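Local atomic coordinates of IMPACT family member YigZ (Escherichia coli, PDB entry 1VI7), a protein that is of unknown function but may bind guanine nucleotides and hydrolyse ribonucleoside triphosphates. Residues W7-A12 with Q134-L139; R53-A58 with V101-Y106; T140-Q145 with L200-I205; C146-L151 with S168-F173. All blocks are in the same frame, centred on the assembly; numbering follows the deposited sequence.

In the fold
Contacts 1 and 2 are partly buried, whereas contacts 3 and 4 lie at the surface. Contact 2 belongs to the five-stranded sheet of the N-terminal part and mixes a valine-lined inner stretch with arginines and histidines at its outer end. Contact 1 pairs the start of the chain with strand 133-136, which runs almost directly into strand 140-146 of contact 3. Contacts 3 and 4 share the four-stranded sheet of the C-terminal part and touch where L200 packs on Q150. They differ in chemistry: contact 3 pairs backbones directly and through water, while contact 4 relies on aromatic rings around a turn. Contacts 2 and 4 lie farthest apart, centres about 51 Å.

Contact 1. Residues W7-A12 with Q134-L139; sequences WLIPAA and QRKTPL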
# COMPACT_ATOMS: atom_id res chain seq x y z
N TRP A 7 -8.05 6.64 -3.83
CA TRP A 7 -6.85 6.72 -4.64
C TRP A 7 -6.70 5.49 -5.53
O TRP A 7 -7.50 4.57 -5.40
CB TRP A 7 -5.64 6.92 -3.75
CG TRP A 7 -5.34 5.87 -2.73
CD1 TRP A 7 -4.63 4.73 -2.92
CD2 TRP A 7 -5.71 5.88 -1.35
NE1 TRP A 7 -4.53 4.02 -1.76
CE2 TRP A 7 -5.19 4.71 -0.77
CE3 TRP A 7 -6.44 6.77 -0.55
CZ2 TRP A 7 -5.37 4.38 0.58
CZ3 TRP A 7 -6.61 6.44 0.78
CH2 TRP A 7 -6.09 5.27 1.34
N LEU A 8 -5.70 5.49 -6.41
CA LEU A 8 -5.48 4.36 -7.29
C LEU A 8 -4.31 3.54 -6.75
O LEU A 8 -3.53 4.10 -5.97
CB LEU A 8 -5.17 4.80 -8.72
CG LEU A 8 -6.17 5.69 -9.44
CD1 LEU A 8 -5.65 6.09 -10.81
CD2 LEU A 8 -7.53 5.03 -9.59
N ILE A 9 -4.33 2.24 -6.98
CA ILE A 9 -3.21 1.38 -6.55
C ILE A 9 -2.92 0.39 -7.67
O ILE A 9 -3.73 0.30 -8.62
CB ILE A 9 -3.52 0.66 -5.24
CG1 ILE A 9 -4.78 -0.22 -5.33
CG2 ILE A 9 -3.70 1.62 -4.05
CD1 ILE A 9 -4.50 -1.66 -5.63
N PRO A 10 -1.84 -0.37 -7.59
CA PRO A 10 -1.51 -1.33 -8.61
C PRO A 10 -2.43 -2.54 -8.62
O PRO A 10 -2.50 -3.29 -7.64
CB PRO A 10 -0.08 -1.75 -8.29
CG PRO A 10 0.42 -0.84 -7.28
CD PRO A 10 -0.76 -0.21 -6.61
N ALA A 11 -2.95 -2.91 -9.79
CA ALA A 11 -3.80 -4.07 -10.00
C ALA A 11 -3.02 -5.28 -10.48
O ALA A 11 -3.51 -6.40 -10.66
CB ALA A 11 -4.89 -3.71 -11.01
N ALA A 12 -1.75 -5.09 -10.76
CA ALA A 12 -0.90 -6.19 -11.22
C ALA A 12 0.55 -5.69 -11.17
O ALA A 12 0.78 -4.49 -11.26
CB ALA A 12 -1.23 -6.67 -12.60
N GLN A 134 -6.27 0.44 -10.18
CA GLN A 134 -7.65 0.29 -9.72
C GLN A 134 -7.96 1.21 -8.55
O GLN A 134 -7.16 1.29 -7.61
CB GLN A 134 -7.98 -1.15 -9.33
CG GLN A 134 -6.89 -1.87 -8.57
CD GLN A 134 -7.37 -3.18 -7.98
OE1 GLN A 134 -7.01 -4.27 -8.43
NE2 GLN A 134 -8.20 -3.05 -6.95
N ARG A 135 -9.15 1.80 -8.53
CA ARG A 135 -9.49 2.70 -7.43
C ARG A 135 -9.61 1.93 -6.13
O ARG A 135 -9.72 0.71 -6.11
CB ARG A 135 -10.72 3.54 -7.68
CG ARG A 135 -11.03 4.60 -6.65
CD ARG A 135 -11.93 5.67 -7.27
NE ARG A 135 -11.21 6.34 -8.34
CZ ARG A 135 -10.23 7.21 -8.16
NH1 ARG A 135 -9.83 7.54 -6.93
NH2 ARG A 135 -9.59 7.77 -9.19
N LYS A 136 -9.53 2.66 -5.02
CA LYS A 136 -9.60 1.99 -3.73
C LYS A 136 -10.15 2.87 -2.64
O LYS A 136 -9.40 3.65 -2.06
CB LYS A 136 -8.18 1.49 -3.39
CG LYS A 136 -8.15 0.77 -2.06
CD LYS A 136 -6.78 0.31 -1.63
CE LYS A 136 -6.74 0.13 -0.10
NZ LYS A 136 -7.26 1.37 0.56
N THR A 137 -11.45 2.81 -2.38
CA THR A 137 -12.03 3.63 -1.31
C THR A 137 -11.93 2.90 0.02
O THR A 137 -12.47 1.81 0.20
CB THR A 137 -13.45 4.08 -1.58
OG1 THR A 137 -13.65 4.41 -2.97
CG2 THR A 137 -13.75 5.35 -0.77
N PRO A 138 -11.07 3.41 0.90
CA PRO A 138 -10.84 2.82 2.20
C PRO A 138 -12.06 2.85 3.11
O PRO A 138 -12.85 3.79 3.13
CB PRO A 138 -9.75 3.72 2.80
CG PRO A 138 -10.12 5.07 2.23
CD PRO A 138 -10.42 4.75 0.78
N LEU A 139 -12.20 1.77 3.88
CA LEU A 139 -13.26 1.61 4.85
C LEU A 139 -13.25 2.76 5.86
O LEU A 139 -12.17 3.12 6.36
CB LEU A 139 -12.93 0.36 5.68
CG LEU A 139 -13.54 -0.97 5.34
CD1 LEU A 139 -14.24 -1.00 4.00
CD2 LEU A 139 -12.49 -2.08 5.42
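I9 and Q134 pair through their backbones at the heart of a small two-stranded antiparallel sheet, I9 N giving to Q134 O at 3.1 Å and Q134 N to I9 O at 3.0 Å. K136 N makes a weak bond to W7 O. The side chain of K136 can be followed along the face it shares with W7 and I9. Its CB rests 3.7 Å from W7 O, CD passes the I9 methyl CG2 at 4.1 Å, and NZ, turned by a bend at chi4 (-51°), comes to 3.6 Å from W7 CZ2. A lysine suits this place because its long aliphatic stem packs while its amine reaches E97, a long and weak ion pair. The W7 indole has K136 O over one face, its CZ3 meets P138 CG at 4.0 Å, and its NE1 makes a weak hydrogen bond to E97. An alanine at W7 would probably leave P138 CG without its apolar neighbour, E97 without the weak indole bond, and a gap beside K136 NZ. On the other face, R135 NH1 bonds to S6 OG, and L8 CD2 sits 3.4 Å above the guanidinium plane of R135, towards its rim.

Contact 2. Residues R53-A58 with V101-Y106; sequences RHHCVA and VVVRYY
R53 lays its guanidinium over one face of the Y106 ring, planes 23° apart, in an off-centre cation-pi contact with CZ 4.2 Å from the ring centroid. A bend at chi3 (53°) turns NE back, and NH1 comes over the ring near CG. Tyrosine fits here because its flat electron-rich face can receive a cation at the surface. R53 NH2 comes over one face of the R104 guanidinium, the two planes 86° apart; two such donors cannot bond each other, and a salt bridge from R104 to E77 probably offsets the repulsion. An alanine at R104 would probably leave E77 without its positive partner and R53 less confined on that side. Behind these groups, R53 and H54 both face R104 in a classic beta bulge. H54 N bonds to R104 O at 3.1 Å, and R104 N returns a bond to H54 O. Farther in, V102 N gives to C56 O at 2.9 Å. H54 ND1 is held by D75 O and H55 NE2 by H49 O, while H55 CD2 packs 3.6 Å from V103 CG2. Strand 98-105 is central in its sheet, between strands 23-31 and 57-60; C56 and V102 face M86 of helix 84-93 and Y120 of helix 113-128.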
# COMPACT_ATOMS: atom_id res chain seq x y z
N ARG A 53 24.73 -7.08 -8.59
CA ARG A 53 25.47 -6.28 -7.66
C ARG A 53 24.64 -5.39 -6.76
O ARG A 53 25.04 -5.12 -5.61
CB ARG A 53 26.51 -5.45 -8.44
CG ARG A 53 27.78 -5.23 -7.64
CD ARG A 53 28.73 -4.34 -8.39
NE ARG A 53 28.10 -3.08 -8.82
CZ ARG A 53 28.76 -2.27 -9.67
NH1 ARG A 53 29.98 -2.63 -10.11
NH2 ARG A 53 28.20 -1.15 -10.06
N HIS A 54 23.57 -4.80 -7.30
CA HIS A 54 22.74 -3.88 -6.55
C HIS A 54 21.25 -4.16 -6.68
O HIS A 54 20.81 -4.83 -7.63
CB HIS A 54 23.01 -2.41 -6.95
CG HIS A 54 24.45 -2.02 -6.89
ND1 HIS A 54 25.12 -1.79 -5.70
CD2 HIS A 54 25.38 -1.89 -7.87
CE1 HIS A 54 26.39 -1.54 -5.97
NE2 HIS A 54 26.58 -1.59 -7.28
N HIS A 55 20.50 -3.80 -5.63
CA HIS A 55 19.06 -3.96 -5.55
C HIS A 55 18.41 -2.77 -4.84
O HIS A 55 17.92 -2.86 -3.72
CB HIS A 55 18.66 -5.27 -4.87
CG HIS A 55 19.27 -6.52 -5.42
ND1 HIS A 55 20.56 -6.91 -5.07
CD2 HIS A 55 18.87 -7.41 -6.35
CE1 HIS A 55 20.90 -8.00 -5.73
NE2 HIS A 55 19.89 -8.33 -6.52
N CYS A 56 18.37 -1.63 -5.50
CA CYS A 56 17.82 -0.38 -5.01
C CYS A 56 16.31 -0.38 -4.89
O CYS A 56 15.58 -1.03 -5.64
CB CYS A 56 18.34 0.75 -5.91
SG CYS A 56 20.03 0.45 -6.54
N VAL A 57 15.76 0.29 -3.87
CA VAL A 57 14.36 0.22 -3.52
C VAL A 57 13.72 1.59 -3.35
O VAL A 57 14.41 2.50 -2.91
CB VAL A 57 14.23 -0.46 -2.11
CG1 VAL A 57 12.80 -0.74 -1.72
CG2 VAL A 57 15.10 -1.70 -2.00
N ALA A 58 12.41 1.63 -3.21
CA ALA A 58 11.65 2.87 -2.99
C ALA A 58 10.17 2.51 -2.87
O ALA A 58 9.80 1.52 -3.54
CB ALA A 58 11.81 3.78 -4.20
N VAL A 101 11.70 -1.96 -7.21
CA VAL A 101 13.02 -2.45 -7.06
C VAL A 101 13.83 -2.46 -8.36
O VAL A 101 13.52 -3.14 -9.33
CB VAL A 101 13.13 -3.85 -6.46
CG1 VAL A 101 14.59 -4.34 -6.56
CG2 VAL A 101 12.70 -3.88 -5.01
N VAL A 102 14.96 -1.72 -8.34
CA VAL A 102 15.82 -1.85 -9.56
C VAL A 102 16.89 -2.86 -9.21
O VAL A 102 17.06 -3.12 -7.99
CB VAL A 102 16.27 -0.50 -10.06
CG1 VAL A 102 16.86 -0.59 -11.46
CG2 VAL A 102 15.07 0.47 -10.11
N VAL A 103 17.28 -3.75 -10.11
CA VAL A 103 18.24 -4.82 -9.84
C VAL A 103 19.45 -4.61 -10.72
O VAL A 103 19.33 -4.56 -11.96
CB VAL A 103 17.58 -6.19 -10.07
CG1 VAL A 103 18.58 -7.33 -10.15
CG2 VAL A 103 16.60 -6.48 -8.92
N ARG A 104 20.66 -4.39 -10.13
CA ARG A 104 21.74 -4.10 -11.05
C ARG A 104 22.77 -5.19 -11.23
O ARG A 104 23.43 -5.67 -10.32
CB ARG A 104 22.40 -2.74 -10.81
CG ARG A 104 23.23 -2.33 -12.05
CD ARG A 104 24.26 -1.31 -11.68
NE ARG A 104 25.10 -0.83 -12.79
CZ ARG A 104 26.04 0.08 -12.55
NH1 ARG A 104 26.19 0.54 -11.30
NH2 ARG A 104 26.82 0.54 -13.51
N TYR A 105 22.95 -5.57 -12.49
CA TYR A 105 23.98 -6.50 -12.92
C TYR A 105 25.08 -5.65 -13.61
O TYR A 105 24.81 -5.08 -14.67
CB TYR A 105 23.41 -7.51 -13.89
CG TYR A 105 22.53 -8.62 -13.36
CD1 TYR A 105 23.08 -9.83 -12.93
CD2 TYR A 105 21.14 -8.51 -13.38
CE1 TYR A 105 22.27 -10.85 -12.47
CE2 TYR A 105 20.33 -9.54 -12.93
CZ TYR A 105 20.90 -10.70 -12.47
OH TYR A 105 20.11 -11.73 -12.00
N TYR A 106 26.20 -5.41 -12.93
CA TYR A 106 27.28 -4.61 -13.49
C TYR A 106 27.81 -5.22 -14.79
O TYR A 106 28.09 -6.41 -14.86
CB TYR A 106 28.42 -4.45 -12.50
CG TYR A 106 29.58 -3.58 -12.95
CD1 TYR A 106 29.37 -2.27 -13.33
CD2 TYR A 106 30.89 -4.05 -12.95
CE1 TYR A 106 30.41 -1.47 -13.73
CE2 TYR A 106 31.94 -3.23 -13.33
CZ TYR A 106 31.70 -1.94 -13.71
OH TYR A 106 32.72 -1.10 -14.09

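Contact 3. Residues T140-Q145 with L200-I205; sequences TEYTLQ and LQLLAI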
# COMPACT_ATOMS: atom_id res chain seq x y z
N THR A 140 -14.42 3.15 6.35
CA THR A 140 -14.48 4.12 7.46
C THR A 140 -14.57 3.36 8.78
O THR A 140 -15.03 2.21 8.79
CB THR A 140 -15.65 5.08 7.29
OG1 THR A 140 -15.40 5.90 6.14
CG2 THR A 140 -15.79 5.98 8.51
N GLU A 141 -14.02 3.90 9.86
CA GLU A 141 -14.05 3.18 11.13
C GLU A 141 -14.95 3.86 12.15
O GLU A 141 -14.88 5.07 12.35
CB GLU A 141 -12.67 3.05 11.74
CG GLU A 141 -11.63 2.31 10.93
CD GLU A 141 -10.41 1.95 11.77
OE1 GLU A 141 -10.03 2.76 12.65
OE2 GLU A 141 -9.87 0.84 11.58
N TYR A 142 -15.76 3.06 12.83
CA TYR A 142 -16.66 3.57 13.87
C TYR A 142 -16.57 2.75 15.16
O TYR A 142 -15.99 1.68 15.17
CB TYR A 142 -18.12 3.41 13.41
CG TYR A 142 -18.50 4.07 12.13
CD1 TYR A 142 -18.29 3.44 10.90
CD2 TYR A 142 -19.08 5.32 12.14
CE1 TYR A 142 -18.66 4.06 9.72
CE2 TYR A 142 -19.43 5.97 10.97
CZ TYR A 142 -19.22 5.32 9.77
OH TYR A 142 -19.56 5.94 8.60
N THR A 143 -17.22 3.22 16.24
CA THR A 143 -17.23 2.38 17.44
C THR A 143 -18.70 2.04 17.79
O THR A 143 -19.62 2.67 17.27
CB THR A 143 -16.52 2.83 18.67
OG1 THR A 143 -17.14 4.00 19.19
CG2 THR A 143 -15.04 3.10 18.51
N LEU A 144 -18.86 0.96 18.54
CA LEU A 144 -20.19 0.43 18.82
C LEU A 144 -20.20 -0.40 20.08
O LEU A 144 -19.48 -1.38 20.20
CB LEU A 144 -20.64 -0.40 17.61
CG LEU A 144 -21.97 -1.13 17.73
CD1 LEU A 144 -23.11 -0.13 17.83
CD2 LEU A 144 -22.19 -2.14 16.61
N GLN A 145 -21.00 -0.00 21.05
CA GLN A 145 -21.07 -0.78 22.34
C GLN A 145 -22.40 -1.55 22.33
O GLN A 145 -23.44 -1.00 21.97
CB GLN A 145 -20.79 0.07 23.51
CG GLN A 145 -21.06 -0.27 24.91
CD GLN A 145 -20.75 0.88 25.88
OE1 GLN A 145 -21.41 1.93 25.80
NE2 GLN A 145 -19.79 0.69 26.79
N LEU A 200 -29.18 0.32 20.02
CA LEU A 200 -27.74 0.23 19.70
C LEU A 200 -27.32 1.59 19.12
O LEU A 200 -28.16 2.23 18.46
CB LEU A 200 -27.57 -0.87 18.68
CG LEU A 200 -26.74 -2.11 19.00
CD1 LEU A 200 -26.94 -2.64 20.38
CD2 LEU A 200 -27.04 -3.19 17.95
N GLN A 201 -26.16 2.13 19.49
CA GLN A 201 -25.73 3.44 19.01
C GLN A 201 -24.35 3.45 18.38
O GLN A 201 -23.35 3.59 19.08
CB GLN A 201 -25.80 4.46 20.16
CG GLN A 201 -25.95 5.90 19.74
CD GLN A 201 -25.94 6.95 20.81
OE1 GLN A 201 -25.07 7.85 20.81
NE2 GLN A 201 -26.89 6.96 21.74
N LEU A 202 -24.27 3.41 17.06
CA LEU A 202 -23.03 3.43 16.27
C LEU A 202 -22.31 4.76 16.28
O LEU A 202 -22.88 5.76 15.82
CB LEU A 202 -23.44 3.09 14.82
CG LEU A 202 -22.34 2.97 13.78
CD1 LEU A 202 -21.63 1.63 13.92
CD2 LEU A 202 -22.90 3.15 12.37
N LEU A 203 -21.05 4.86 16.65
CA LEU A 203 -20.41 6.18 16.74
C LEU A 203 -19.18 6.33 15.88
O LEU A 203 -18.42 5.39 15.66
CB LEU A 203 -20.04 6.47 18.20
CG LEU A 203 -21.18 6.55 19.22
CD1 LEU A 203 -20.59 6.42 20.63
CD2 LEU A 203 -21.93 7.85 19.08
N ALA A 204 -18.90 7.55 15.43
CA ALA A 204 -17.74 7.83 14.59
C ALA A 204 -16.52 8.20 15.42
O ALA A 204 -16.59 9.14 16.21
CB ALA A 204 -18.08 8.97 13.64
N ILE A 205 -15.42 7.49 15.25
CA ILE A 205 -14.17 7.73 15.96
C ILE A 205 -13.78 9.21 15.98
O ILE A 205 -13.97 9.92 14.98
CB ILE A 205 -13.00 6.93 15.35
CG1 ILE A 205 -12.71 7.39 13.92
CG2 ILE A 205 -13.27 5.43 15.37
CD1 ILE A 205 -11.64 8.45 13.80
O HOH W 1 -25.08 0.90 21.68
O HOH W 2 -21.32 2.70 20.51
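The first torsions set Y142 and L202 against each other: Y142 CG is anti to its carbonyl carbon, beside the backbone N (chi1 -57°), whereas L202 CG is anti to its own backbone N (chi1 -177°). L202 CD1 comes 4.0 Å from Y142 CB, and its CD2 lies over one face of the ring. The L203 carbonyl oxygen sits near the plane of that ring, at its edge, and Y142 CD2 approaches A204 CB at 4.1 Å. Tyrosine suits a site at the border of the core, since its ring can pack on leucine and on V185 of helix 185-196. L144, branched and buried, sets CD1 4.3 Å from L200 CG and packs on I154 of helix 151-160.

The backbones join at one hydrogen-bonded antiparallel pair, T143 with L203: T143 N gives to L203 O, and L203 N returns to T143 O at 2.7 Å in a practically straight bond. This is the pairing of the first and last strands of a ferredoxin-like fold, at the margin of the sheet. Beyond it the chains part and water takes over. One water donates to Q145 O and accepts from Q201 N at 2.7 Å; a second accepts from Q145 N at 2.8 Å and donates to Q201 O. The chemistry thus implies an edge strand joined by few direct bonds, with solvent completing the pairing.

Contact 4. Residues C146-L151 with S168-F173; sequences CEYHQL and SDYQAF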
# COMPACT_ATOMS: atom_id res chain seq x y z
N CYS A 146 -22.25 -2.87 22.41
CA CYS A 146 -23.32 -3.83 22.45
C CYS A 146 -23.22 -4.89 23.55
O CYS A 146 -22.20 -5.14 24.18
CB CYS A 146 -23.35 -4.57 21.09
SG CYS A 146 -22.05 -5.77 20.88
N GLU A 147 -24.23 -5.75 23.58
CA GLU A 147 -24.28 -6.82 24.58
C GLU A 147 -23.79 -8.12 24.04
O GLU A 147 -23.91 -8.38 22.83
CB GLU A 147 -25.74 -6.93 25.08
CG GLU A 147 -26.22 -5.60 25.65
CD GLU A 147 -26.99 -5.70 26.93
OE1 GLU A 147 -26.58 -6.47 27.82
OE2 GLU A 147 -28.04 -5.01 27.04
N TYR A 148 -23.36 -9.08 24.86
CA TYR A 148 -22.86 -10.34 24.34
C TYR A 148 -23.85 -11.13 23.51
O TYR A 148 -23.44 -11.99 22.71
CB TYR A 148 -22.33 -11.23 25.48
CG TYR A 148 -21.02 -10.74 26.04
CD1 TYR A 148 -21.02 -9.79 27.04
CD2 TYR A 148 -19.79 -11.13 25.53
CE1 TYR A 148 -19.86 -9.26 27.52
CE2 TYR A 148 -18.60 -10.65 26.04
CZ TYR A 148 -18.64 -9.73 27.06
OH TYR A 148 -17.49 -9.17 27.57
N HIS A 149 -25.14 -11.03 23.79
CA HIS A 149 -26.18 -11.75 23.10
C HIS A 149 -26.49 -11.12 21.75
O HIS A 149 -27.42 -11.53 21.05
CB HIS A 149 -27.45 -11.88 23.94
CG HIS A 149 -28.18 -10.60 24.13
ND1 HIS A 149 -28.98 -10.06 23.13
CD2 HIS A 149 -28.21 -9.70 25.14
CE1 HIS A 149 -29.49 -8.90 23.52
NE2 HIS A 149 -29.02 -8.64 24.73
N GLN A 150 -25.84 -10.01 21.44
CA GLN A 150 -25.95 -9.34 20.16
C GLN A 150 -24.70 -9.52 19.30
O GLN A 150 -24.72 -9.21 18.12
CB GLN A 150 -26.29 -7.87 20.32
CG GLN A 150 -27.48 -7.58 21.19
CD GLN A 150 -27.58 -6.14 21.63
OE1 GLN A 150 -26.72 -5.58 22.31
NE2 GLN A 150 -28.69 -5.51 21.29
N LEU A 151 -23.63 -10.06 19.81
CA LEU A 151 -22.40 -10.28 19.06
C LEU A 151 -22.60 -10.97 17.74
O LEU A 151 -22.65 -10.28 16.71
CB LEU A 151 -21.35 -10.99 19.89
CG LEU A 151 -19.90 -10.59 19.64
CD1 LEU A 151 -19.78 -9.08 19.60
CD2 LEU A 151 -19.02 -11.17 20.75
N SER A 168 -12.03 -6.13 19.32
CA SER A 168 -13.05 -6.28 20.36
C SER A 168 -12.46 -6.02 21.74
O SER A 168 -11.28 -6.25 21.92
CB SER A 168 -13.63 -7.69 20.33
OG SER A 168 -14.19 -8.02 19.07
N ASP A 169 -13.30 -5.59 22.66
CA ASP A 169 -12.94 -5.40 24.05
C ASP A 169 -14.03 -6.03 24.92
O ASP A 169 -15.14 -5.49 24.97
CB ASP A 169 -12.72 -3.94 24.41
CG ASP A 169 -12.07 -3.78 25.78
OD1 ASP A 169 -12.43 -4.56 26.70
OD2 ASP A 169 -11.18 -2.94 25.97
N TYR A 170 -13.74 -7.17 25.54
CA TYR A 170 -14.75 -7.84 26.34
C TYR A 170 -14.72 -7.44 27.80
O TYR A 170 -13.98 -7.96 28.60
CB TYR A 170 -14.72 -9.35 26.13
CG TYR A 170 -14.81 -9.76 24.68
CD1 TYR A 170 -13.80 -10.55 24.12
CD2 TYR A 170 -15.84 -9.34 23.85
CE1 TYR A 170 -13.82 -10.90 22.78
CE2 TYR A 170 -15.87 -9.68 22.52
CZ TYR A 170 -14.87 -10.47 21.99
OH TYR A 170 -14.96 -10.79 20.66
N GLN A 171 -15.57 -6.49 28.13
CA GLN A 171 -15.77 -5.91 29.44
C GLN A 171 -17.13 -6.35 30.00
O GLN A 171 -17.63 -7.48 29.80
CB GLN A 171 -15.70 -4.40 29.34
CG GLN A 171 -14.76 -3.73 28.38
CD GLN A 171 -15.42 -2.69 27.48
OE1 GLN A 171 -15.59 -1.52 27.85
NE2 GLN A 171 -15.80 -3.17 26.31
N ALA A 172 -17.84 -5.44 30.69
CA ALA A 172 -19.18 -5.82 31.19
C ALA A 172 -20.09 -5.89 29.94
O ALA A 172 -21.09 -6.57 29.88
CB ALA A 172 -19.70 -4.84 32.20
N PHE A 173 -19.73 -5.05 28.98
CA PHE A 173 -20.35 -4.96 27.68
C PHE A 173 -19.28 -5.16 26.60
O PHE A 173 -18.09 -5.17 26.93
CB PHE A 173 -20.97 -3.59 27.43
CG PHE A 173 -22.08 -3.27 28.36
CD1 PHE A 173 -22.13 -2.06 29.03
CD2 PHE A 173 -23.10 -4.20 28.56
CE1 PHE A 173 -23.20 -1.78 29.87
CE2 PHE A 173 -24.15 -3.93 29.41
CZ PHE A 173 -24.19 -2.73 30.09
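The Y148 ring has two carbonyl oxygens at its edge, Q171 O and A172 O, both in the ring plane, while the Y170 ring meets it obliquely. The two tyrosine planes are 42° apart and their centroids 5.9 Å; the nearest ring carbons are Y148 CE2 and Y170 CD2, at 3.8 Å. The F173 ring stands beside E147, whose carboxylate plane is turned 74° from it, with OE1 3.9 Å from F173 CE2.

Tyrosine suits position Y148 through its hydroxyl: Y148 OH donates to Q171 O at 2.8 Å. Its CG lies beside the backbone N, anti to the carbonyl carbon (chi1 -73°), and from there the ring spans the distance to the turn. L151 crosses Y170 at about a right angle, CD2 3.9 Å from Y170 CE2, an aliphatic branch against an aromatic ring.

Each segment is also braced within itself. In the turn, the side-chain amide NE2 of Q171 gives to D169 O at 2.8 Å and the backbone N of Q171 to F173 O, so both limbs of the bend are tied. In the loop, E147 N gives to Q150 OE1 at 2.8 Å, and Q150 N returns a bond to E147 O.

Residues 168-173 make the hairpin turn from strand 164-170 into strand 174-180, and residues 146-151 link strand 140-146 to helix 151-160. C146 joins V174 by backbone bonding, Y148 and L151 pack on V174, and Q150 reaches F195 and S196 of helix 185-196.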